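PDB 4H6Q: proline dehydrogenase from Deinococcus radiodurans, which catalyses the FAD-dependent oxidation of L-proline to delta-1-pyrroline-5-carboxylate, the first step of proline breakdown to glutamate, passing the electrons to a quinone. Local coordinates for residues S70-I82 with L115-A127. Residues are numbered along the deposited sequence; the frame is centred on the assembly and turned at random. Where two conformers were deposited one is given.
Sequences SPAKCTEFADDVI and LGLTNARRIIAKA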
loop_
_atom_site.group_PDB
_atom_site.type_symbol
_atom_site.label_atom_id
_atom_site.label_comp_id
_atom_site.label_asym_id
_atom_site.label_seq_id
_atom_site.Cartn_x
_atom_site.Cartn_y
_atom_site.Cartn_z
ATOM N N SER A 70 -21.365 -6.992 -0.267
ATOM C CA SER A 70 -22.316 -6.847 0.821
ATOM C C SER A 70 -21.881 -5.776 1.838
ATOM O O SER A 70 -20.751 -5.818 2.348
ATOM C CB SER A 70 -22.320 -8.196 1.529
ATOM O OG SER A 70 -22.796 -8.088 2.814
ATOM N N PRO A 71 -22.777 -4.830 2.190
ATOM C CA PRO A 71 -22.416 -3.863 3.252
ATOM C C PRO A 71 -22.091 -4.512 4.598
ATOM O O PRO A 71 -21.197 -4.046 5.330
ATOM C CB PRO A 71 -23.653 -2.954 3.370
ATOM C CG PRO A 71 -24.530 -3.248 2.240
ATOM C CD PRO A 71 -24.074 -4.527 1.549
ATOM N N ALA A 72 -22.767 -5.603 4.920
ATOM C CA ALA A 72 -22.434 -6.327 6.135
ATOM C C ALA A 72 -20.984 -6.855 6.081
ATOM O O ALA A 72 -20.220 -6.690 7.048
ATOM C CB ALA A 72 -23.411 -7.503 6.343
ATOM N N LYS A 73 -20.624 -7.536 4.981
ATOM C CA LYS A 73 -19.270 -8.079 4.814
ATOM C C LYS A 73 -18.195 -7.000 4.757
ATOM O O LYS A 73 -17.069 -7.207 5.218
ATOM C CB LYS A 73 -19.180 -9.013 3.603
ATOM C CG LYS A 73 -20.037 -10.296 3.812
ATOM C CD LYS A 73 -19.205 -11.261 4.644
ATOM C CE LYS A 73 -19.935 -12.477 5.174
ATOM N NZ LYS A 73 -18.934 -13.197 6.049
ATOM N N CYS A 74 -18.535 -5.837 4.203
ATOM C CA CYS A 74 -17.599 -4.705 4.186
ATOM C C CYS A 74 -17.299 -4.271 5.625
ATOM O O CYS A 74 -16.166 -3.885 5.938
ATOM C CB CYS A 74 -18.212 -3.497 3.445
ATOM S SG CYS A 74 -18.229 -3.696 1.636
ATOM N N THR A 75 -18.320 -4.253 6.476
ATOM C CA THR A 75 -18.142 -3.796 7.851
ATOM C C THR A 75 -17.439 -4.864 8.676
ATOM O O THR A 75 -16.566 -4.542 9.509
ATOM C CB THR A 75 -19.503 -3.328 8.440
ATOM O OG1 THR A 75 -20.043 -2.338 7.532
ATOM C CG2 THR A 75 -19.351 -2.705 9.827
ATOM N N GLU A 76 -17.780 -6.122 8.455
ATOM C CA GLU A 76 -17.005 -7.225 9.052
ATOM C C GLU A 76 -15.533 -7.150 8.671
ATOM O O GLU A 76 -14.631 -7.398 9.502
ATOM C CB GLU A 76 -17.609 -8.585 8.628
ATOM C CG GLU A 76 -16.881 -9.796 9.219
ATOM C CD GLU A 76 -17.444 -11.107 8.722
ATOM O OE1 GLU A 76 -18.499 -11.130 8.055
ATOM O OE2 GLU A 76 -16.832 -12.162 8.987
ATOM N N PHE A 77 -15.249 -6.817 7.413
ATOM C CA PHE A 77 -13.868 -6.734 6.927
ATOM C C PHE A 77 -13.171 -5.616 7.727
ATOM O O PHE A 77 -12.064 -5.819 8.246
ATOM C CB PHE A 77 -13.830 -6.429 5.422
ATOM C CG PHE A 77 -12.464 -6.533 4.843
ATOM C CD1 PHE A 77 -12.080 -7.655 4.105
ATOM C CD2 PHE A 77 -11.531 -5.488 5.028
ATOM C CE1 PHE A 77 -10.788 -7.760 3.556
ATOM C CE2 PHE A 77 -10.237 -5.595 4.495
ATOM C CZ PHE A 77 -9.879 -6.726 3.740
ATOM N N ALA A 78 -13.814 -4.444 7.839
ATOM C CA ALA A 78 -13.238 -3.365 8.662
ATOM C C ALA A 78 -12.981 -3.801 10.114
ATOM O O ALA A 78 -11.932 -3.449 10.712
ATOM C CB ALA A 78 -14.131 -2.169 8.609
ATOM N N ASP A 79 -13.918 -4.591 10.673
ATOM C CA ASP A 79 -13.722 -5.080 12.029
ATOM C C ASP A 79 -12.506 -6.008 12.119
ATOM O O ASP A 79 -11.765 -5.976 13.119
ATOM C CB ASP A 79 -14.986 -5.793 12.512
ATOM C CG ASP A 79 -16.160 -4.858 12.716
ATOM O OD1 ASP A 79 -15.926 -3.659 12.954
ATOM O OD2 ASP A 79 -17.296 -5.368 12.726
ATOM N N ASP A 80 -12.268 -6.814 11.091
ATOM C CA ASP A 80 -11.088 -7.640 11.020
ATOM C C ASP A 80 -9.793 -6.867 10.872
ATOM O O ASP A 80 -8.767 -7.254 11.445
ATOM C CB ASP A 80 -11.246 -8.670 9.911
ATOM C CG ASP A 80 -12.292 -9.725 10.218
ATOM O OD1 ASP A 80 -12.621 -9.932 11.397
ATOM O OD2 ASP A 80 -12.736 -10.398 9.258
ATOM N N VAL A 81 -9.841 -5.730 10.196
ATOM C CA VAL A 81 -8.676 -4.826 10.157
ATOM C C VAL A 81 -8.408 -4.222 11.545
ATOM O O VAL A 81 -7.241 -4.140 11.968
ATOM C CB VAL A 81 -8.852 -3.713 9.097
ATOM C CG1 VAL A 81 -7.690 -2.732 9.141
ATOM C CG2 VAL A 81 -8.985 -4.323 7.682
ATOM N N ILE A 82 -9.478 -3.865 12.272
ATOM C CA ILE A 82 -9.303 -3.399 13.653
ATOM C C ILE A 82 -8.701 -4.496 14.519
ATOM O O ILE A 82 -7.820 -4.210 15.353
ATOM C CB ILE A 82 -10.600 -2.798 14.184
ATOM C CG1 ILE A 82 -10.837 -1.477 13.445
ATOM C CG2 ILE A 82 -10.570 -2.569 15.709
ATOM C CD1 ILE A 82 -12.263 -0.865 13.514
ATOM N N LEU A 115 -20.223 4.312 3.268
ATOM C CA LEU A 115 -19.812 3.266 4.224
ATOM C C LEU A 115 -18.298 3.055 4.276
ATOM O O LEU A 115 -17.730 2.776 5.346
ATOM C CB LEU A 115 -20.464 1.938 3.811
ATOM C CG LEU A 115 -20.262 0.719 4.730
ATOM C CD1 LEU A 115 -20.659 1.033 6.185
ATOM C CD2 LEU A 115 -20.980 -0.522 4.194
ATOM N N GLY A 116 -17.607 3.209 3.142
ATOM C CA GLY A 116 -16.153 3.207 3.128
ATOM C C GLY A 116 -15.567 4.300 4.011
ATOM O O GLY A 116 -14.606 4.055 4.763
ATOM N N LEU A 117 -16.123 5.504 3.917
ATOM C CA LEU A 117 -15.656 6.603 4.745
ATOM C C LEU A 117 -15.928 6.327 6.232
ATOM O O LEU A 117 -15.055 6.533 7.086
ATOM C CB LEU A 117 -16.317 7.911 4.327
ATOM C CG LEU A 117 -15.864 9.189 5.068
ATOM C CD1 LEU A 117 -14.426 9.475 4.716
ATOM C CD2 LEU A 117 -16.719 10.383 4.663
ATOM N N THR A 118 -17.118 5.849 6.576
ATOM C CA THR A 118 -17.313 5.630 8.002
ATOM C C THR A 118 -16.485 4.463 8.527
ATOM O O THR A 118 -15.963 4.586 9.649
ATOM C CB THR A 118 -18.748 5.419 8.399
ATOM O OG1 THR A 118 -19.196 4.215 7.789
ATOM C CG2 THR A 118 -19.615 6.565 7.924
ATOM N N ASN A 119 -16.247 3.410 7.748
ATOM C CA ASN A 119 -15.365 2.350 8.238
ATOM C C ASN A 119 -13.928 2.822 8.281
ATOM O O ASN A 119 -13.191 2.451 9.219
ATOM C CB ASN A 119 -15.498 1.089 7.370
ATOM C CG ASN A 119 -16.742 0.278 7.754
ATOM O OD1 ASN A 119 -17.105 0.186 8.938
ATOM N ND2 ASN A 119 -17.423 -0.316 6.749
ATOM N N ALA A 120 -13.489 3.611 7.288
ATOM C CA ALA A 120 -12.106 4.116 7.330
ATOM C C ALA A 120 -11.867 4.997 8.555
ATOM O O ALA A 120 -10.784 4.945 9.166
ATOM C CB ALA A 120 -11.765 4.888 6.056
ATOM N N ARG A 121 -12.854 5.788 8.947
ATOM C CA ARG A 121 -12.726 6.581 10.170
ATOM C C ARG A 121 -12.444 5.705 11.382
ATOM O O ARG A 121 -11.590 6.034 12.225
ATOM C CB ARG A 121 -14.003 7.391 10.421
ATOM C CG ARG A 121 -14.123 8.625 9.542
ATOM C CD ARG A 121 -15.490 9.245 9.722
ATOM N NE ARG A 121 -15.545 10.519 9.020
ATOM C CZ ARG A 121 -16.629 11.010 8.441
ATOM N NH1 ARG A 121 -17.747 10.312 8.452
ATOM N NH2 ARG A 121 -16.577 12.179 7.819
ATOM N N ARG A 122 -13.142 4.580 11.512
ATOM C CA ARG A 122 -12.959 3.683 12.664
ATOM C C ARG A 122 -11.572 3.048 12.640
ATOM O O ARG A 122 -10.910 2.920 13.693
ATOM C CB ARG A 122 -14.026 2.573 12.668
ATOM C CG ARG A 122 -15.448 3.095 12.684
ATOM C CD ARG A 122 -16.433 1.960 12.882
ATOM N NE ARG A 122 -16.400 0.876 11.906
ATOM C CZ ARG A 122 -16.068 -0.394 12.203
ATOM N NH1 ARG A 122 -15.679 -0.747 13.418
ATOM N NH2 ARG A 122 -16.157 -1.311 11.300
ATOM N N ILE A 123 -11.136 2.620 11.456
ATOM C CA ILE A 123 -9.816 2.031 11.306
ATOM C C ILE A 123 -8.705 3.044 11.646
ATOM O O ILE A 123 -7.760 2.733 12.407
ATOM C CB ILE A 123 -9.655 1.469 9.880
ATOM C CG1 ILE A 123 -10.624 0.265 9.676
ATOM C CG2 ILE A 123 -8.193 1.121 9.547
ATOM C CD1 ILE A 123 -10.791 -0.132 8.192
ATOM N N ILE A 124 -8.803 4.248 11.081
ATOM C CA ILE A 124 -7.749 5.234 11.292
ATOM C C ILE A 124 -7.740 5.698 12.753
ATOM O O ILE A 124 -6.662 5.880 13.342
ATOM C CB ILE A 124 -7.900 6.436 10.342
ATOM C CG1 ILE A 124 -7.817 5.987 8.882
ATOM C CG2 ILE A 124 -6.825 7.525 10.678
ATOM C CD1 ILE A 124 -8.384 7.026 7.918
ATOM N N ALA A 125 -8.915 5.876 13.364
ATOM C CA ALA A 125 -8.972 6.278 14.776
ATOM C C ALA A 125 -8.236 5.252 15.643
ATOM O O ALA A 125 -7.511 5.629 16.565
ATOM C CB ALA A 125 -10.434 6.432 15.209
ATOM N N LYS A 126 -8.429 3.960 15.380
ATOM C CA LYS A 126 -7.797 2.907 16.168
ATOM C C LYS A 126 -6.285 2.913 15.944
ATOM O O LYS A 126 -5.491 2.860 16.925
ATOM C CB LYS A 126 -8.429 1.528 15.886
ATOM C CG LYS A 126 -7.905 0.403 16.739
ATOM C CD LYS A 126 -8.006 0.631 18.229
ATOM C CE LYS A 126 -9.437 0.608 18.688
ATOM N NZ LYS A 126 -9.448 0.454 20.151
ATOM N N ALA A 127 -5.840 2.979 14.691
ATOM C CA ALA A 127 -4.401 3.017 14.416
ATOM C C ALA A 127 -3.801 4.262 15.086
ATOM O O ALA A 127 -2.744 4.156 15.731
ATOM C CB ALA A 127 -4.112 3.020 12.917
#
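Arg-122 reaches across from helix 115-127 and lodges as a knob among Thr-75, Ala-78, Asp-79 and Ile-82 of helix 71-82. Its chain bends at chi3 (-58°), which turns the guanidinium edge toward the opposite helix, where NH1 and NH2 both grip a single carboxylate oxygen, Asp-79 OD1, at 3.0 and 2.9 Å. The salt bridge is end-on, but the carboxylate stands steeply to the guanidinium, 76° between planes: NH1 meets OD1 nearly along its C-O bond, NH2 from above the carboxylate plane. One turn earlier on its own helix, Asn-119 OD1 accepts from NE and NH2 of Arg-122, both bonds lying in the guanidinium plane, so this amide and Asp-79 together fix the rotation of the group. At the amide's other end, ND2 has its main partner in the backbone O of Val-104, and adds a weak but straight bond of 3.4 Å to Thr-75 OG1. Thr-75 OG1 in turn donates to Pro-71 O.

Small and branched side chains fill the remainder. The small Ala-78, its CB 3.7 Å from Asn-119 CG, is consistent with the close backbone approach here; Leu-115 CD2 rests on Pro-71 CB at 3.7 Å; and Ile-123 CD1 and CG2 pack on Ala-78 CB and Val-81 CG1. Ile-82 CD1 comes within 3.4 Å of Arg-122 NH1, from a direction oblique to the guanidinium. An alanine in place of Arg-122 would probably leave the Asp-79 carboxylate without its cationic mate and Asn-119 OD1 without its two donors.

The helices run almost parallel (8°), their axes 9.5 Å apart, as consecutive outer helices of the beta8-alpha8 barrel. Ile-123 also touches Ile-134 of strand 133-136, and Val-81 touches Leu-63 of strand 58-63, which makes the interface apolar toward the barrel, while a charged, amide-braced clasp ties the helices together.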